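Local coordinates for protein Pbp related beta-lactamase (Pyrococcus abyssi, PDB 2QMI) that probably acts as a serine peptidase of the penicillin-binding protein and beta-lactamase family, assembling into a self-compartmentalizing octamer, at residues I316-V325 with I337-L346; Y358-V366 with P405-I413. All blocks are in the same frame, centred on the assembly; numbering follows the deposited sequence.

Contact 1. Residues I316-V325 with I337-L346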
# COMPACT_ATOMS: atom_id res chain seq x y z
N ILE A 316 -22.26 -51.24 5.42
CA ILE A 316 -23.06 -51.75 6.53
C ILE A 316 -23.36 -53.20 6.19
O ILE A 316 -24.34 -53.50 5.50
CB ILE A 316 -24.36 -50.92 6.68
CG1 ILE A 316 -23.99 -49.46 6.95
CG2 ILE A 316 -25.22 -51.50 7.80
CD1 ILE A 316 -25.17 -48.52 7.12
N PRO A 317 -22.51 -54.13 6.67
CA PRO A 317 -22.62 -55.57 6.45
C PRO A 317 -24.02 -56.11 6.68
O PRO A 317 -24.52 -56.92 5.91
CB PRO A 317 -21.62 -56.15 7.45
CG PRO A 317 -20.58 -55.10 7.51
CD PRO A 317 -21.40 -53.84 7.59
N GLU A 318 -24.65 -55.65 7.76
CA GLU A 318 -26.01 -56.07 8.09
C GLU A 318 -26.99 -55.90 6.94
O GLU A 318 -27.79 -56.78 6.66
CB GLU A 318 -26.53 -55.30 9.31
CG GLU A 318 -26.08 -55.85 10.66
CD GLU A 318 -26.79 -57.14 11.03
OE1 GLU A 318 -26.59 -57.62 12.17
OE2 GLU A 318 -27.55 -57.67 10.18
N LYS A 319 -26.95 -54.74 6.30
CA LYS A 319 -27.85 -54.43 5.19
C LYS A 319 -27.19 -54.65 3.84
O LYS A 319 -27.79 -54.42 2.80
CB LYS A 319 -28.32 -52.97 5.29
CG LYS A 319 -29.27 -52.69 6.45
CD LYS A 319 -30.63 -53.36 6.24
CE LYS A 319 -31.58 -53.12 7.41
NZ LYS A 319 -31.07 -53.75 8.68
N LYS A 320 -25.94 -55.10 3.87
CA LYS A 320 -25.17 -55.37 2.67
C LYS A 320 -25.06 -54.19 1.71
O LYS A 320 -25.17 -54.35 0.49
CB LYS A 320 -25.72 -56.59 1.95
CG LYS A 320 -25.31 -57.90 2.62
CD LYS A 320 -25.80 -59.11 1.86
CE LYS A 320 -27.33 -59.18 1.88
NZ LYS A 320 -27.81 -60.39 1.15
N ILE A 321 -24.83 -53.01 2.26
CA ILE A 321 -24.69 -51.81 1.44
C ILE A 321 -23.33 -51.16 1.71
O ILE A 321 -22.71 -51.40 2.74
CB ILE A 321 -25.84 -50.80 1.75
CG1 ILE A 321 -26.02 -50.66 3.26
CG2 ILE A 321 -27.15 -51.28 1.08
CD1 ILE A 321 -27.06 -49.65 3.68
N GLY A 322 -22.86 -50.36 0.76
CA GLY A 322 -21.57 -49.71 0.92
C GLY A 322 -21.43 -48.57 -0.06
O GLY A 322 -22.06 -48.57 -1.11
N VAL A 323 -20.60 -47.58 0.29
CA VAL A 323 -20.41 -46.42 -0.57
C VAL A 323 -18.96 -45.94 -0.61
O VAL A 323 -18.26 -45.90 0.41
CB VAL A 323 -21.29 -45.24 -0.12
CG1 VAL A 323 -21.22 -44.11 -1.16
CG2 VAL A 323 -22.72 -45.70 0.08
N ALA A 324 -18.51 -45.56 -1.81
CA ALA A 324 -17.17 -45.05 -2.00
C ALA A 324 -17.31 -43.69 -2.68
O ALA A 324 -18.01 -43.56 -3.69
CB ALA A 324 -16.36 -46.00 -2.87
N VAL A 325 -16.64 -42.69 -2.11
CA VAL A 325 -16.65 -41.33 -2.63
C VAL A 325 -15.22 -40.76 -2.69
O VAL A 325 -14.49 -40.77 -1.69
CB VAL A 325 -17.50 -40.38 -1.76
CG1 VAL A 325 -17.50 -38.96 -2.33
CG2 VAL A 325 -18.92 -40.91 -1.66
N ILE A 337 -21.08 -36.89 2.04
CA ILE A 337 -21.74 -37.33 0.82
C ILE A 337 -22.05 -38.83 0.93
O ILE A 337 -23.16 -39.28 0.63
CB ILE A 337 -20.84 -37.08 -0.41
CG1 ILE A 337 -20.63 -35.57 -0.58
CG2 ILE A 337 -21.46 -37.70 -1.65
CD1 ILE A 337 -19.80 -35.18 -1.78
N ALA A 338 -21.06 -39.61 1.37
CA ALA A 338 -21.24 -41.04 1.53
C ALA A 338 -22.42 -41.36 2.44
O ALA A 338 -23.27 -42.19 2.11
CB ALA A 338 -19.97 -41.67 2.08
N MET A 339 -22.48 -40.69 3.59
CA MET A 339 -23.54 -40.93 4.55
C MET A 339 -24.92 -40.50 4.04
O MET A 339 -25.93 -41.11 4.39
CB MET A 339 -23.19 -40.24 5.87
CG MET A 339 -21.85 -40.71 6.42
SD MET A 339 -21.32 -39.92 7.95
CE MET A 339 -20.37 -41.22 8.72
N TYR A 340 -24.96 -39.48 3.19
CA TYR A 340 -26.21 -39.00 2.61
C TYR A 340 -26.79 -40.13 1.74
O TYR A 340 -27.99 -40.40 1.77
CB TYR A 340 -25.93 -37.77 1.73
CG TYR A 340 -27.16 -36.98 1.32
CD1 TYR A 340 -27.56 -35.86 2.06
CD2 TYR A 340 -27.90 -37.32 0.19
CE1 TYR A 340 -28.68 -35.10 1.68
CE2 TYR A 340 -29.02 -36.57 -0.20
CZ TYR A 340 -29.39 -35.46 0.54
OH TYR A 340 -30.45 -34.69 0.14
N ALA A 341 -25.93 -40.78 0.96
CA ALA A 341 -26.35 -41.88 0.10
C ALA A 341 -26.78 -43.07 0.97
O ALA A 341 -27.85 -43.65 0.75
CB ALA A 341 -25.22 -42.27 -0.84
N LEU A 342 -25.95 -43.43 1.95
CA LEU A 342 -26.28 -44.54 2.83
C LEU A 342 -27.65 -44.35 3.47
O LEU A 342 -28.44 -45.28 3.54
CB LEU A 342 -25.21 -44.69 3.92
CG LEU A 342 -23.85 -45.20 3.42
CD1 LEU A 342 -22.80 -45.03 4.50
CD2 LEU A 342 -23.97 -46.65 3.01
N ALA A 343 -27.93 -43.13 3.93
CA ALA A 343 -29.21 -42.82 4.55
C ALA A 343 -30.37 -43.09 3.59
O ALA A 343 -31.38 -43.69 3.96
CB ALA A 343 -29.24 -41.37 5.00
N LEU A 344 -30.22 -42.63 2.34
CA LEU A 344 -31.25 -42.84 1.33
C LEU A 344 -31.51 -44.32 1.14
O LEU A 344 -32.66 -44.77 1.14
CB LEU A 344 -30.81 -42.21 0.01
CG LEU A 344 -30.73 -40.69 0.02
CD1 LEU A 344 -30.17 -40.20 -1.32
CD2 LEU A 344 -32.11 -40.10 0.28
N LEU A 345 -30.43 -45.08 0.98
CA LEU A 345 -30.52 -46.53 0.81
C LEU A 345 -31.17 -47.22 2.00
O LEU A 345 -31.81 -48.26 1.85
CB LEU A 345 -29.11 -47.11 0.60
CG LEU A 345 -28.43 -46.81 -0.74
CD1 LEU A 345 -26.95 -47.13 -0.65
CD2 LEU A 345 -29.09 -47.63 -1.83
N LEU A 346 -31.00 -46.63 3.19
CA LEU A 346 -31.58 -47.17 4.41
C LEU A 346 -33.01 -46.65 4.60
O LEU A 346 -33.62 -46.86 5.66
CB LEU A 346 -30.74 -46.77 5.62
CG LEU A 346 -29.40 -47.49 5.85
CD1 LEU A 346 -28.60 -46.76 6.93
CD2 LEU A 346 -29.64 -48.93 6.26

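Contact 2. Residues Y358-V366 with P405-I413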
# COMPACT_ATOMS: atom_id res chain seq x y z
N TYR A 358 -28.57 -30.67 8.67
CA TYR A 358 -29.54 -29.64 9.06
C TYR A 358 -28.90 -28.50 9.84
O TYR A 358 -29.36 -27.35 9.78
CB TYR A 358 -30.71 -30.23 9.87
CG TYR A 358 -30.35 -31.12 11.04
CD1 TYR A 358 -30.11 -32.48 10.86
CD2 TYR A 358 -30.33 -30.61 12.35
CE1 TYR A 358 -29.86 -33.32 11.95
CE2 TYR A 358 -30.08 -31.44 13.44
CZ TYR A 358 -29.85 -32.79 13.24
OH TYR A 358 -29.62 -33.63 14.31
N ARG A 359 -27.83 -28.80 10.57
CA ARG A 359 -27.13 -27.79 11.34
C ARG A 359 -26.51 -26.74 10.41
O ARG A 359 -26.55 -25.55 10.70
CB ARG A 359 -26.06 -28.45 12.21
CG ARG A 359 -25.15 -27.49 12.98
CD ARG A 359 -24.54 -28.19 14.21
NE ARG A 359 -23.81 -29.41 13.86
CZ ARG A 359 -22.60 -29.44 13.33
NH1 ARG A 359 -21.96 -28.31 13.07
NH2 ARG A 359 -22.02 -30.61 13.05
N GLU A 360 -25.95 -27.18 9.28
CA GLU A 360 -25.34 -26.25 8.34
C GLU A 360 -26.38 -25.36 7.69
O GLU A 360 -26.14 -24.16 7.47
CB GLU A 360 -24.60 -27.00 7.23
CG GLU A 360 -23.77 -26.08 6.34
CD GLU A 360 -23.72 -26.54 4.90
OE1 GLU A 360 -24.79 -26.50 4.24
OE2 GLU A 360 -22.62 -26.95 4.42
N ARG A 361 -27.53 -25.94 7.35
CA ARG A 361 -28.61 -25.19 6.71
C ARG A 361 -29.23 -24.19 7.67
O ARG A 361 -29.47 -23.05 7.30
CB ARG A 361 -29.69 -26.15 6.18
CG ARG A 361 -30.88 -25.43 5.56
CD ARG A 361 -31.87 -26.42 4.92
NE ARG A 361 -32.16 -27.54 5.81
CZ ARG A 361 -32.91 -27.47 6.90
NH1 ARG A 361 -33.47 -26.31 7.25
NH2 ARG A 361 -33.09 -28.54 7.66
N ILE A 362 -29.50 -24.62 8.90
CA ILE A 362 -30.10 -23.74 9.90
C ILE A 362 -29.17 -22.59 10.27
O ILE A 362 -29.60 -21.44 10.38
CB ILE A 362 -30.48 -24.52 11.19
CG1 ILE A 362 -31.45 -25.66 10.85
CG2 ILE A 362 -31.13 -23.58 12.19
CD1 ILE A 362 -32.61 -25.24 9.97
N LEU A 363 -27.88 -22.88 10.46
CA LEU A 363 -26.91 -21.85 10.81
C LEU A 363 -26.73 -20.81 9.70
O LEU A 363 -26.48 -19.64 9.99
CB LEU A 363 -25.55 -22.48 11.11
CG LEU A 363 -25.48 -23.30 12.40
CD1 LEU A 363 -24.18 -24.10 12.43
CD2 LEU A 363 -25.59 -22.36 13.61
N LYS A 364 -26.85 -21.24 8.44
CA LYS A 364 -26.70 -20.30 7.33
C LYS A 364 -27.71 -19.17 7.42
O LYS A 364 -27.46 -18.07 6.96
CB LYS A 364 -26.87 -20.99 5.97
CG LYS A 364 -25.64 -21.69 5.42
CD LYS A 364 -25.68 -21.69 3.87
CE LYS A 364 -24.59 -22.55 3.24
NZ LYS A 364 -24.90 -24.01 3.32
N LYS A 365 -28.86 -19.46 8.03
CA LYS A 365 -29.92 -18.48 8.18
C LYS A 365 -29.58 -17.33 9.14
O LYS A 365 -30.13 -16.24 9.05
CB LYS A 365 -31.20 -19.15 8.68
CG LYS A 365 -31.73 -20.31 7.84
CD LYS A 365 -33.05 -20.79 8.45
CE LYS A 365 -33.66 -21.99 7.71
NZ LYS A 365 -34.91 -22.43 8.41
N VAL A 366 -28.66 -17.61 10.06
CA VAL A 366 -28.28 -16.65 11.08
C VAL A 366 -27.21 -15.63 10.66
O VAL A 366 -26.99 -14.64 11.36
CB VAL A 366 -27.85 -17.42 12.36
CG1 VAL A 366 -26.79 -16.68 13.13
CG2 VAL A 366 -29.08 -17.65 13.24
N PRO A 405 -23.42 -23.09 19.75
CA PRO A 405 -24.82 -23.51 19.72
C PRO A 405 -25.08 -24.61 20.74
O PRO A 405 -24.39 -25.63 20.74
CB PRO A 405 -25.00 -24.00 18.28
CG PRO A 405 -24.06 -23.14 17.52
CD PRO A 405 -22.83 -23.17 18.40
N GLU A 406 -26.07 -24.40 21.61
CA GLU A 406 -26.42 -25.37 22.64
C GLU A 406 -27.78 -25.94 22.30
O GLU A 406 -28.18 -26.97 22.83
CB GLU A 406 -26.49 -24.69 24.01
CG GLU A 406 -26.95 -25.59 25.16
CD GLU A 406 -27.39 -24.80 26.39
OE1 GLU A 406 -26.53 -24.15 27.03
OE2 GLU A 406 -28.61 -24.80 26.71
N VAL A 407 -28.50 -25.25 21.41
CA VAL A 407 -29.83 -25.69 21.00
C VAL A 407 -30.14 -25.25 19.57
O VAL A 407 -30.18 -24.05 19.27
CB VAL A 407 -30.93 -25.14 21.95
CG1 VAL A 407 -32.31 -25.64 21.51
CG2 VAL A 407 -30.66 -25.58 23.39
N LEU A 408 -30.36 -26.23 18.69
CA LEU A 408 -30.69 -25.92 17.29
C LEU A 408 -32.02 -26.48 16.85
O LEU A 408 -32.32 -27.66 17.02
CB LEU A 408 -29.62 -26.45 16.34
CG LEU A 408 -28.32 -25.67 16.22
CD1 LEU A 408 -27.50 -25.87 17.47
CD2 LEU A 408 -27.56 -26.16 15.00
N GLU A 409 -32.83 -25.62 16.25
CA GLU A 409 -34.13 -25.98 15.74
C GLU A 409 -34.31 -25.13 14.50
O GLU A 409 -33.55 -24.18 14.30
CB GLU A 409 -35.22 -25.69 16.79
CG GLU A 409 -35.02 -26.51 18.08
CD GLU A 409 -36.05 -26.22 19.16
OE1 GLU A 409 -36.24 -25.03 19.52
OE2 GLU A 409 -36.67 -27.18 19.68
N GLU A 410 -35.29 -25.47 13.68
CA GLU A 410 -35.57 -24.75 12.43
C GLU A 410 -35.82 -23.25 12.56
O GLU A 410 -35.43 -22.48 11.69
CB GLU A 410 -36.80 -25.37 11.75
CG GLU A 410 -36.56 -26.70 11.07
CD GLU A 410 -35.66 -26.58 9.86
OE1 GLU A 410 -35.88 -25.64 9.05
OE2 GLU A 410 -34.75 -27.42 9.71
N ASP A 411 -36.48 -22.86 13.64
CA ASP A 411 -36.84 -21.46 13.87
C ASP A 411 -36.17 -20.87 15.09
O ASP A 411 -36.43 -19.71 15.44
CB ASP A 411 -38.34 -21.39 14.09
CG ASP A 411 -38.78 -22.32 15.21
OD1 ASP A 411 -38.41 -23.51 15.14
OD2 ASP A 411 -39.47 -21.88 16.16
N PHE A 412 -35.31 -21.65 15.74
CA PHE A 412 -34.67 -21.18 16.96
C PHE A 412 -33.28 -21.76 17.20
O PHE A 412 -33.08 -22.98 17.13
CB PHE A 412 -35.58 -21.55 18.14
CG PHE A 412 -35.09 -21.07 19.47
CD1 PHE A 412 -35.03 -19.70 19.75
CD2 PHE A 412 -34.72 -21.97 20.46
CE1 PHE A 412 -34.59 -19.24 20.99
CE2 PHE A 412 -34.28 -21.53 21.71
CZ PHE A 412 -34.22 -20.16 21.98
N ILE A 413 -32.32 -20.89 17.50
CA ILE A 413 -30.95 -21.30 17.80
C ILE A 413 -30.51 -20.60 19.09
O ILE A 413 -30.51 -19.38 19.16
CB ILE A 413 -29.96 -20.91 16.67
CG1 ILE A 413 -30.33 -21.62 15.37
CG2 ILE A 413 -28.53 -21.29 17.08
CD1 ILE A 413 -29.51 -21.17 14.19

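Contact 1. Residues I316-V325 with I337-L346
V323 and L342 form the tightest spot where strand 321-325 lies against helix 337-345. The two side chains slide past each other in opposite directions, and V323 CG2 comes to 3.3 Å from L342 CD2, closer than carbon atoms usually pack. The first torsion of V323 explains its double role: with CG1 anti to the backbone N (chi1 -172°), CG2 is directed at L342 while CG1 settles over the helix backbone, 4.1 Å from A338 CA. The small A338 allows this close approach, and A341 CB borders V323 CG2 from the next turn. Two residues along the strand, on the same face, V325 repeats the pattern, its CG2 lying 3.9 Å from A338 N and touching I337 CG2 as well. All these residues are buried, and the packing is purely apolar.

Toward the other end of the contact the helix runs out and the fit relaxes. L346, the first residue past the helix, is partly exposed and receives several side chains. I321 CD1 reaches obliquely to within 3.7 Å of L346 CD2, while I316 and L346 meet tip to tip, CD1 to CD1, at 3.9 Å. K319, exposed, crosses L346 at about a right angle with its aliphatic part, CG lying 3.8 Å from L346 CD2; its NZ reaches E297 in a long, weak ion pair. L345 touches I321 CD1 more loosely.

The turn between I316 and I321 contains a G1 beta bulge, where K320 and I321 both face I316. Strand and helix run nearly antiparallel (153°), with axes 8.2 Å apart. Alternate strand residues facing a helix lying along one face of the antiparallel sheet, beside the N-terminal helix 3-16, form the alpha/beta layering characteristic of the penicillin-binding protein and beta-lactamase fold.

Contact 2. Residues Y358-V366 with P405-I413
E410 OE2 is gripped by both terminal nitrogens of R361, with NH2 at 2.9 Å and NH1 at 3.0 Å from it. Both bonds arrive in the guanidinium plane and use the syn lone pair of OE2; since the guanidinium and carboxylate planes are only 23° apart, the two groups meet edge to edge, nearly coplanar. This is an end-on grip on a single oxygen. The other oxygen, OE1, takes weak bonds from R361 NH1 and, at 3.4 Å, from K365 NZ, which also bonds weakly to E410 O. The bend of the glutamate at chi2 (-68°) folds its carboxylate back toward the helix, and R361 bends at chi3 to meet it. E410 is exposed, so this network of charges lies on the solvent side of the contact and may be weakened by water.

Beneath it the packing is apolar. I413 CD1 is wedged between I362 CG2, at 3.5 Å, and V366 CG2, at 3.7 Å, with L363 CD2 on the same methyl. I362 CG2 also rests 3.3 Å from E409 O. L408 CD2 lies against the aliphatic part of R359, 3.4 Å from its CG, while the guanidinium of R359 is salt-bridged to D386. R359 also makes a weak hydrogen bond to N420 and packs on G421, both of a second subunit, so this edge of the contact adjoins a subunit interface.

E410 and D411 form the two-residue turn of a beta-hairpin, held by the backbone bond from E409 N to F412 O, with a classic bulge at E406 and V407. A helix packed against a hairpin of a closed, eight-stranded antiparallel barrel, each strand bonded to its neighbour in sequence, recalls the lipocalin-like barrels and builds the octamerisation domain.

In the fold
The chain first builds the beta-lactamase-like part, whose sheet begins with strands 21-28 and 31-38. Contact 1 closes a short loop late in that part, bringing helix 334-345 back over strand 321-327 with only 11 residues between its segments. The chain then passes through helix 350-353 into helix 355-364, where contact 2 opens. Its loop is longer, 38 residues carrying barrel strands, and ends at the hairpin of strands 400-408 and 412-419. The two loops neither nest nor cross: they follow in series, with centres 26 Å apart and nearest atoms about 8 Å apart. Contact 1 ties helix to sheet within the catalytic-type domain; contact 2 ties the incoming helix to the octamerisation barrel.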